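Local coordinates for flavohemoprotein (Vibrio cholerae O1 biovar El Tor, PDB 4EH1) that probably converts nitric oxide to nitrate with O2 and NAD(P)H, the piece here being its C-terminal FAD- and NAD(P)H-binding reductase domain, at residues 2-8 with 96-102; 189-193 with 215-220; 140-146 with 169-174. All coordinates share one frame. Numbering follows the deposited sequence.

In the fold
From the N terminus the chain starts in strand 4-13, runs through most of the FAD-binding barrel and returns in strand 98-105, where contact 1 closes that long loop. It then enters the NAD-binding half. Contact 3 closes next, across the beta-alpha-beta unit of strand 144-150, helix 159-169 and strand 172-177. Contact 2 follows, tying the loop after strand 186-187 to helix 210-223. The three loops stand in series, none nested or crossed. Contacts 2 and 3 belong to the same parallel-sheet domain, about 19 Å apart between centres and about 6 Å between nearest atoms. Contact 1 lies on the opposite side of the chain's centre, about 39 Å from contact 2 and 34 Å from contact 3, centre to centre.

Contact 1 of 3, residues 2-8 with 96-102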
loop_
_atom_site.group_PDB
_atom_site.type_symbol
_atom_site.label_atom_id
_atom_site.label_comp_id
_atom_site.label_asym_id
_atom_site.label_seq_id
_atom_site.Cartn_x
_atom_site.Cartn_y
_atom_site.Cartn_z
ATOM N N ASP A 2 -11.149 17.982 18.968
ATOM C CA ASP A 2 -10.871 17.301 17.689
ATOM C C ASP A 2 -12.113 17.280 16.778
ATOM O O ASP A 2 -13.257 17.264 17.264
ATOM C CB ASP A 2 -10.375 15.869 17.871
ATOM C CG ASP A 2 -10.523 15.036 16.583
ATOM O OD1 ASP A 2 -9.892 15.403 15.572
ATOM O OD2 ASP A 2 -11.290 14.040 16.553
ATOM N N GLY A 3 -11.876 17.267 15.462
ATOM C CA GLY A 3 -12.921 17.202 14.447
ATOM C C GLY A 3 -13.780 15.942 14.441
ATOM O O GLY A 3 -14.888 15.998 14.991
ATOM N N ARG A 4 -13.290 14.834 13.844
ATOM C CA ARG A 4 -14.106 13.609 13.646
ATOM C C ARG A 4 -13.311 12.312 13.379
ATOM O O ARG A 4 -12.292 12.325 12.721
ATOM C CB ARG A 4 -15.124 13.835 12.523
ATOM C CG ARG A 4 -16.213 12.748 12.354
ATOM C CD ARG A 4 -16.692 12.775 10.905
ATOM N NE ARG A 4 -17.839 11.933 10.571
ATOM C CZ ARG A 4 -18.535 12.087 9.446
ATOM N NH1 ARG A 4 -18.171 13.039 8.598
ATOM N NH2 ARG A 4 -19.582 11.312 9.159
ATOM N N THR A 5 -13.791 11.185 13.884
ATOM C CA THR A 5 -13.048 9.933 13.773
ATOM C C THR A 5 -13.254 9.229 12.424
ATOM O O THR A 5 -14.369 9.000 12.021
ATOM C CB THR A 5 -13.445 8.958 14.895
ATOM O OG1 THR A 5 -13.046 9.507 16.155
ATOM C CG2 THR A 5 -12.766 7.594 14.685
ATOM N N PHE A 6 -12.170 8.910 11.729
ATOM C CA PHE A 6 -12.270 8.163 10.482
ATOM C C PHE A 6 -11.524 6.865 10.619
ATOM O O PHE A 6 -10.687 6.719 11.500
ATOM C CB PHE A 6 -11.693 8.965 9.313
ATOM C CG PHE A 6 -12.655 9.952 8.721
ATOM C CD1 PHE A 6 -13.153 11.007 9.494
ATOM C CD2 PHE A 6 -13.051 9.839 7.391
ATOM C CE1 PHE A 6 -14.024 11.922 8.962
ATOM C CE2 PHE A 6 -13.920 10.760 6.831
ATOM C CZ PHE A 6 -14.433 11.806 7.629
ATOM N N VAL A 7 -11.801 5.939 9.715
ATOM C CA VAL A 7 -11.149 4.642 9.695
ATOM C C VAL A 7 -10.464 4.451 8.341
ATOM O O VAL A 7 -11.022 4.786 7.292
ATOM C CB VAL A 7 -12.175 3.521 9.948
ATOM C CG1 VAL A 7 -11.512 2.141 9.976
ATOM C CG2 VAL A 7 -12.890 3.803 11.251
ATOM N N VAL A 8 -9.236 3.944 8.379
ATOM C CA VAL A 8 -8.497 3.618 7.177
ATOM C C VAL A 8 -9.157 2.388 6.541
ATOM O O VAL A 8 -9.150 1.296 7.127
ATOM C CB VAL A 8 -7.030 3.276 7.497
ATOM C CG1 VAL A 8 -6.273 2.922 6.217
ATOM C CG2 VAL A 8 -6.355 4.422 8.261
ATOM N N GLY A 96 -7.934 -0.519 9.055
ATOM C CA GLY A 96 -8.764 -0.868 10.205
ATOM C C GLY A 96 -8.454 0.050 11.372
ATOM O O GLY A 96 -9.242 0.153 12.292
ATOM N N ASP A 97 -7.306 0.729 11.353
ATOM C CA ASP A 97 -6.982 1.617 12.473
ATOM C C ASP A 97 -7.718 2.914 12.260
ATOM O O ASP A 97 -8.213 3.170 11.167
ATOM C CB ASP A 97 -5.471 1.855 12.610
ATOM C CG ASP A 97 -4.727 0.627 13.173
ATOM O OD1 ASP A 97 -5.415 -0.277 13.705
ATOM O OD2 ASP A 97 -3.465 0.574 13.087
ATOM N N SER A 98 -7.803 3.739 13.291
ATOM C CA SER A 98 -8.510 5.011 13.154
ATOM C C SER A 98 -7.659 6.259 13.436
ATOM O O SER A 98 -6.619 6.189 14.104
ATOM C CB SER A 98 -9.756 5.005 14.026
ATOM O OG SER A 98 -9.376 5.051 15.376
ATOM N N VAL A 99 -8.098 7.394 12.893
ATOM C CA VAL A 99 -7.414 8.663 13.085
ATOM C C VAL A 99 -8.447 9.730 13.267
ATOM O O VAL A 99 -9.603 9.498 13.019
ATOM C CB VAL A 99 -6.575 9.085 11.855
ATOM C CG1 VAL A 99 -5.505 8.051 11.539
ATOM C CG2 VAL A 99 -7.473 9.338 10.658
ATOM N N LYS A 100 -8.024 10.911 13.702
ATOM C CA LYS A 100 -8.944 12.021 13.847
ATOM C C LYS A 100 -8.718 12.964 12.684
ATOM O O LYS A 100 -7.572 13.311 12.365
ATOM C CB LYS A 100 -8.681 12.730 15.156
ATOM C CG LYS A 100 -8.626 11.790 16.343
ATOM C CD LYS A 100 -9.982 11.166 16.630
ATOM C CE LYS A 100 -9.828 9.818 17.310
ATOM N NZ LYS A 100 -11.145 9.256 17.731
ATOM N N LEU A 101 -9.811 13.385 12.065
ATOM C CA LEU A 101 -9.765 14.095 10.798
ATOM C C LEU A 101 -10.565 15.399 10.829
ATOM O O LEU A 101 -11.713 15.415 11.268
ATOM C CB LEU A 101 -10.333 13.203 9.694
ATOM C CG LEU A 101 -10.262 13.768 8.278
ATOM C CD1 LEU A 101 -10.016 12.657 7.280
ATOM C CD2 LEU A 101 -11.566 14.525 7.924
ATOM N N TYR A 102 -9.972 16.464 10.296
ATOM C CA TYR A 102 -10.606 17.772 10.281
ATOM C C TYR A 102 -11.071 18.054 8.884
ATOM O O TYR A 102 -10.466 17.596 7.940
ATOM C CB TYR A 102 -9.630 18.852 10.720
ATOM C CG TYR A 102 -9.331 18.759 12.173
ATOM C CD1 TYR A 102 -8.360 17.874 12.646
ATOM C CD2 TYR A 102 -10.025 19.534 13.094
ATOM C CE1 TYR A 102 -8.075 17.776 14.014
ATOM C CE2 TYR A 102 -9.739 19.452 14.461
ATOM C CZ TYR A 102 -8.764 18.564 14.909
ATOM O OH TYR A 102 -8.472 18.476 16.253
#
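Gly96 begins the pairing: its N donates to Val8 O at 2.9 Å, and at its phi of 98° a CB would be jammed against the preceding carbonyl O. Asp97 O takes Val8 N at 3.1 Å, while its CA-to-CB bond points away and OD2 forms a salt bridge with Lys94. Ser98 sits opposite Val7 in a non-hydrogen-bonded pair, CA atoms 4.4 Å apart. Val99 and Phe6 form a hydrogen-bonded pair (Phe6 N to Val99 O 2.9 Å, Val99 N to Phe6 O 3.0 Å). These are antiparallel strands of the six-stranded FAD-binding barrel of the ferredoxin reductase family, their short axes 130° apart in direction; strands 39-44 and 18-25 flank them. Lys100 and Thr5 share the face of Ser98 and Val7, where Lys100 NZ donates a very short hydrogen bond (2.5 Å) to Thr5 OG1. On the other face, Leu101 lays CD1 over the Phe6 ring, 4.0 Å from its centroid, with Leu23 packing against both. Leu101 N donates to Arg4 O at 2.8 Å; the return bond, Arg4 N to Leu101 O at 3.1 Å, is weak. Tyr102, hydroxyl hydrogen-bonded to Glu43, receives Gly3 CA over its ring face, 4.2 Å from the centroid.

Contact 2 of 3, residues 189-193 with 215-220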
loop_
_atom_site.group_PDB
_atom_site.type_symbol
_atom_site.label_atom_id
_atom_site.label_comp_id
_atom_site.label_asym_id
_atom_site.label_seq_id
_atom_site.Cartn_x
_atom_site.Cartn_y
_atom_site.Cartn_z
ATOM N N GLU A 189 15.666 19.269 -15.146
ATOM C CA GLU A 189 14.661 20.179 -14.623
ATOM C C GLU A 189 13.584 20.443 -15.675
ATOM O O GLU A 189 13.815 20.367 -16.896
ATOM C CB GLU A 189 15.278 21.498 -14.129
ATOM C CG GLU A 189 16.178 21.356 -12.878
ATOM C CD GLU A 189 15.417 20.969 -11.584
ATOM O OE1 GLU A 189 14.492 21.719 -11.183
ATOM O OE2 GLU A 189 15.754 19.925 -10.955
ATOM N N MET A 190 12.400 20.752 -15.174
ATOM C CA MET A 190 11.263 21.054 -16.007
ATOM C C MET A 190 11.535 22.369 -16.737
ATOM O O MET A 190 11.608 23.414 -16.130
ATOM C CB MET A 190 10.015 21.202 -15.125
ATOM C CG MET A 190 8.724 21.259 -15.944
ATOM S SD MET A 190 7.231 21.523 -14.970
ATOM C CE MET A 190 7.000 19.928 -14.148
ATOM N N GLN A 191 11.692 22.322 -18.042
ATOM C CA GLN A 191 11.881 23.554 -18.790
ATOM C C GLN A 191 10.724 23.763 -19.745
ATOM O O GLN A 191 10.410 22.877 -20.541
ATOM C CB GLN A 191 13.214 23.524 -19.518
ATOM C CG GLN A 191 14.360 23.829 -18.578
ATOM C CD GLN A 191 15.691 23.542 -19.199
ATOM O OE1 GLN A 191 16.050 22.383 -19.406
ATOM N NE2 GLN A 191 16.439 24.593 -19.510
ATOM N N LEU A 192 10.090 24.934 -19.659
ATOM C CA LEU A 192 8.798 25.159 -20.311
ATOM C C LEU A 192 8.852 25.833 -21.691
ATOM O O LEU A 192 7.860 25.833 -22.416
ATOM C CB LEU A 192 7.880 25.972 -19.387
ATOM C CG LEU A 192 7.689 25.440 -17.966
ATOM C CD1 LEU A 192 6.968 26.502 -17.173
ATOM C CD2 LEU A 192 6.903 24.128 -17.918
ATOM N N ALA A 193 10.008 26.380 -22.052
ATOM C CA ALA A 193 10.139 27.301 -23.187
ATOM C C ALA A 193 9.784 26.688 -24.521
ATOM O O ALA A 193 9.417 27.392 -25.452
ATOM C CB ALA A 193 11.585 27.858 -23.254
ATOM N N TYR A 215 10.901 28.644 -9.381
ATOM C CA TYR A 215 11.444 28.286 -10.679
ATOM C C TYR A 215 10.366 28.247 -11.793
ATOM O O TYR A 215 10.552 28.812 -12.879
ATOM C CB TYR A 215 12.132 26.938 -10.534
ATOM C CG TYR A 215 12.669 26.380 -11.809
ATOM C CD1 TYR A 215 13.732 26.982 -12.471
ATOM C CD2 TYR A 215 12.130 25.229 -12.342
ATOM C CE1 TYR A 215 14.232 26.441 -13.655
ATOM C CE2 TYR A 215 12.616 24.683 -13.506
ATOM C CZ TYR A 215 13.658 25.285 -14.167
ATOM O OH TYR A 215 14.099 24.709 -15.335
ATOM N N VAL A 216 9.225 27.617 -11.517
ATOM C CA VAL A 216 8.183 27.506 -12.551
ATOM C C VAL A 216 7.437 28.831 -12.793
ATOM O O VAL A 216 7.201 29.231 -13.943
ATOM C CB VAL A 216 7.149 26.418 -12.221
ATOM C CG1 VAL A 216 5.961 26.505 -13.184
ATOM C CG2 VAL A 216 7.788 25.075 -12.313
ATOM N N VAL A 217 7.071 29.512 -11.710
ATOM C CA VAL A 217 6.365 30.776 -11.833
ATOM C C VAL A 217 7.193 31.786 -12.628
ATOM O O VAL A 217 6.651 32.448 -13.492
ATOM C CB VAL A 217 5.991 31.356 -10.458
ATOM C CG1 VAL A 217 5.573 32.841 -10.563
ATOM C CG2 VAL A 217 4.872 30.549 -9.862
ATOM N N LYS A 218 8.500 31.892 -12.351
ATOM C CA LYS A 218 9.369 32.760 -13.163
ATOM C C LYS A 218 9.370 32.409 -14.654
ATOM O O LYS A 218 9.296 33.291 -15.508
ATOM C CB LYS A 218 10.805 32.836 -12.606
ATOM C CG LYS A 218 10.888 33.647 -11.297
ATOM C CD LYS A 218 12.146 33.367 -10.479
ATOM C CE LYS A 218 12.177 34.253 -9.255
ATOM N NZ LYS A 218 13.294 33.884 -8.298
ATOM N N GLN A 219 9.451 31.128 -14.970
ATOM C CA GLN A 219 9.299 30.717 -16.359
ATOM C C GLN A 219 7.939 31.125 -16.949
ATOM O O GLN A 219 7.865 31.628 -18.085
ATOM C CB GLN A 219 9.461 29.213 -16.484
ATOM C CG GLN A 219 10.893 28.701 -16.340
ATOM C CD GLN A 219 10.930 27.226 -16.686
ATOM O OE1 GLN A 219 10.830 26.853 -17.859
ATOM N NE2 GLN A 219 11.016 26.376 -15.670
ATOM N N LEU A 220 6.865 30.906 -16.191
ATOM C CA LEU A 220 5.530 31.258 -16.690
ATOM C C LEU A 220 5.409 32.751 -16.987
ATOM O O LEU A 220 4.928 33.145 -18.046
ATOM C CB LEU A 220 4.431 30.820 -15.720
ATOM C CG LEU A 220 4.230 29.302 -15.635
ATOM C CD1 LEU A 220 3.113 28.983 -14.670
ATOM C CD2 LEU A 220 3.992 28.650 -17.042
#
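In the parallel, Rossmann-like NAD-binding domain, helix 210-223 docks against the irregular segment 189-193, and Gln219 makes two of the three hydrogen bonds between the segments. Gln219 (chi1 m, chi2 t) stretches from the helix so that its amide spans two peptide groups of the segment: NE2 donates to Met190 O at 3.1 Å, and OE1 accepts from Leu192 N at 2.7 Å, so both polar ends of the side chain are paired. One turn earlier, Tyr215 adopts chi1 t, which brings its OH to 3.6 Å from Glu189 CB and 3.4 Å from Gln191 CG, and to the same carbonyl as Gln219. Leu192, chi1 m and chi2 t, points toward the helix and sets CD1 4.1 Å from Val216 CG1 and 3.7 Å from Leu220 CD2. Met190, chi1 and chi2 t, chi3 m, packs on Ile120 and Leu147 of the sheet and on Phe212 earlier in the same helix, SD 4.5 Å from Val216 CG2. The carbonyl of Met190 has two donors, the second being Tyr215 OH at 2.9 Å from Met190 O.

Contact 3 of 3, residues 140-146 with 169-174; sequences NKSGVTY and QGWMQQ
This is the pairing of two parallel strands joined by a beta-alpha-beta crossover, 144-150 through helix 159-169 to 172-177, in the NAD-binding domain; Tyr146 lies about 4 Å, side chain to side chain, from Ala126, probably part of the NADP(+) site. The axes of 144-146 and 172-174 approach to 4.6 Å at 16°. Thr145 (phi/psi -117/129°) pairs with Met172 (-121/143°) on one sheet face and Tyr146 (-112/119°, chi1 t) with Gln173 (-141/149°) on the other, CA atoms 4.7 and 4.6 Å apart. Met172 N donates to Val144 O (3.0 Å), Tyr146 N to Met172 O (2.8 Å) and Gln174 N to Tyr146 O (3.0 Å). Asn140 (52/39°) is the C-prime residue of a Schellman motif ending helix 126-138, and Gly143 (73/47°) and Gly170 (66/38°) also have positive phi. Trp171, chi1 m and chi2 -19°, donates from NE1 to Lys141 O (2.8 Å); Val144 (chi1 t) puts CB 3.5 Å from the centroid of the Trp171 five-membered ring, a CH-pi contact over its face. Water 1 lies 2.9 Å from Lys141 O and 2.6 Å from Gln169 OE1. Trp171 and Tyr146 pack between helices 126-138 and 159-169, while strand 117-122 bonds to Thr145 along the far edge of 144-150.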
loop_
_atom_site.group_PDB
_atom_site.type_symbol
_atom_site.label_atom_id
_atom_site.label_comp_id
_atom_site.label_asym_id
_atom_site.label_seq_id
_atom_site.Cartn_x
_atom_site.Cartn_y
_atom_site.Cartn_z
ATOM N N ASN A 140 -15.714 15.400 -17.984
ATOM C CA ASN A 140 -15.356 15.348 -19.401
ATOM C C ASN A 140 -14.698 16.591 -19.954
ATOM O O ASN A 140 -14.964 16.995 -21.080
ATOM C CB ASN A 140 -16.610 15.037 -20.214
ATOM C CG ASN A 140 -17.126 13.674 -19.921
ATOM O OD1 ASN A 140 -16.362 12.708 -19.952
ATOM N ND2 ASN A 140 -18.423 13.571 -19.606
ATOM N N LYS A 141 -13.827 17.195 -19.157
ATOM C CA LYS A 141 -13.172 18.419 -19.551
ATOM C C LYS A 141 -12.185 18.099 -20.656
ATOM O O LYS A 141 -11.467 17.114 -20.584
ATOM C CB LYS A 141 -12.431 18.990 -18.340
ATOM C CG LYS A 141 -11.494 20.141 -18.628
ATOM C CD LYS A 141 -12.255 21.438 -18.807
ATOM C CE LYS A 141 -11.283 22.614 -18.813
ATOM N NZ LYS A 141 -11.961 23.860 -19.295
ATOM N N SER A 142 -12.146 18.914 -21.694
ATOM C CA SER A 142 -11.110 18.735 -22.695
ATOM C C SER A 142 -10.024 19.840 -22.552
ATOM O O SER A 142 -10.201 20.815 -21.817
ATOM C CB SER A 142 -11.749 18.737 -24.086
ATOM O OG SER A 142 -11.983 20.061 -24.487
ATOM N N GLY A 143 -8.898 19.678 -23.229
ATOM C CA GLY A 143 -7.829 20.668 -23.177
ATOM C C GLY A 143 -7.061 20.691 -21.853
ATOM O O GLY A 143 -6.823 21.755 -21.273
ATOM N N VAL A 144 -6.677 19.516 -21.374
ATOM C CA VAL A 144 -5.901 19.411 -20.133
ATOM C C VAL A 144 -4.455 18.938 -20.405
ATOM O O VAL A 144 -4.241 17.957 -21.122
ATOM C CB VAL A 144 -6.577 18.475 -19.092
ATOM C CG1 VAL A 144 -5.750 18.421 -17.789
ATOM C CG2 VAL A 144 -8.009 18.943 -18.775
ATOM N N THR A 145 -3.483 19.669 -19.855
ATOM C CA THR A 145 -2.074 19.286 -19.904
ATOM C C THR A 145 -1.538 19.047 -18.477
ATOM O O THR A 145 -1.694 19.880 -17.575
ATOM C CB THR A 145 -1.212 20.370 -20.591
ATOM O OG1 THR A 145 -1.701 20.607 -21.907
ATOM C CG2 THR A 145 0.257 19.912 -20.706
ATOM N N TYR A 146 -0.903 17.906 -18.270
ATOM C CA TYR A 146 -0.350 17.579 -16.973
ATOM C C TYR A 146 1.193 17.556 -17.040
ATOM O O TYR A 146 1.784 16.777 -17.792
ATOM C CB TYR A 146 -0.877 16.215 -16.589
ATOM C CG TYR A 146 -0.449 15.680 -15.243
ATOM C CD1 TYR A 146 0.612 14.777 -15.142
ATOM C CD2 TYR A 146 -1.137 16.028 -14.080
ATOM C CE1 TYR A 146 1.001 14.257 -13.924
ATOM C CE2 TYR A 146 -0.752 15.517 -12.847
ATOM C CZ TYR A 146 0.312 14.620 -12.780
ATOM O OH TYR A 146 0.697 14.091 -11.573
ATOM N N GLN A 169 -9.027 10.170 -21.313
ATOM C CA GLN A 169 -9.621 11.505 -21.542
ATOM C C GLN A 169 -9.081 12.252 -22.763
ATOM O O GLN A 169 -9.534 13.360 -23.051
ATOM C CB GLN A 169 -9.418 12.417 -20.308
ATOM C CG GLN A 169 -10.075 11.898 -19.013
ATOM C CD GLN A 169 -11.575 11.664 -19.183
ATOM O OE1 GLN A 169 -12.278 12.478 -19.808
ATOM N NE2 GLN A 169 -12.064 10.542 -18.668
ATOM N N GLY A 170 -8.082 11.691 -23.446
ATOM C CA GLY A 170 -7.445 12.397 -24.547
ATOM C C GLY A 170 -6.676 13.658 -24.140
ATOM O O GLY A 170 -6.663 14.663 -24.852
ATOM N N TRP A 171 -6.019 13.590 -22.994
ATOM C CA TRP A 171 -5.222 14.697 -22.480
ATOM C C TRP A 171 -3.734 14.560 -22.815
ATOM O O TRP A 171 -3.337 13.597 -23.473
ATOM C CB TRP A 171 -5.367 14.764 -20.965
ATOM C CG TRP A 171 -6.758 15.140 -20.534
ATOM C CD1 TRP A 171 -7.735 15.762 -21.297
ATOM C CD2 TRP A 171 -7.320 14.948 -19.235
ATOM N NE1 TRP A 171 -8.879 15.938 -20.541
ATOM C CE2 TRP A 171 -8.648 15.464 -19.271
ATOM C CE3 TRP A 171 -6.845 14.374 -18.045
ATOM C CZ2 TRP A 171 -9.496 15.413 -18.162
ATOM C CZ3 TRP A 171 -7.689 14.337 -16.924
ATOM C CH2 TRP A 171 -8.999 14.852 -16.995
ATOM N N MET A 172 -2.926 15.533 -22.375
ATOM C CA MET A 172 -1.507 15.521 -22.689
ATOM C C MET A 172 -0.725 15.488 -21.388
ATOM O O MET A 172 -1.129 16.096 -20.395
ATOM C CB MET A 172 -1.104 16.780 -23.474
ATOM C CG MET A 172 -2.139 17.317 -24.473
ATOM S SD MET A 172 -2.385 16.287 -25.937
ATOM C CE MET A 172 -0.702 16.022 -26.539
ATOM N N GLN A 173 0.385 14.764 -21.378
ATOM C CA GLN A 173 1.269 14.834 -20.231
ATOM C C GLN A 173 2.739 14.807 -20.654
ATOM O O GLN A 173 3.094 14.239 -21.703
ATOM C CB GLN A 173 0.934 13.756 -19.184
ATOM C CG GLN A 173 1.677 12.421 -19.317
ATOM C CD GLN A 173 1.620 11.583 -18.012
ATOM O OE1 GLN A 173 1.896 12.083 -16.921
ATOM N NE2 GLN A 173 1.272 10.310 -18.139
ATOM N N GLN A 174 3.570 15.472 -19.859
ATOM C CA GLN A 174 5.023 15.342 -19.978
ATOM C C GLN A 174 5.567 15.119 -18.570
ATOM O O GLN A 174 5.192 15.831 -17.637
ATOM C CB GLN A 174 5.668 16.584 -20.613
ATOM C CG GLN A 174 7.212 16.468 -20.768
ATOM C CD GLN A 174 7.637 15.195 -21.524
ATOM O OE1 GLN A 174 8.364 14.328 -20.994
ATOM N NE2 GLN A 174 7.205 15.094 -22.770
HETATM O O HOH W 1 -12.239 14.460 -21.498
#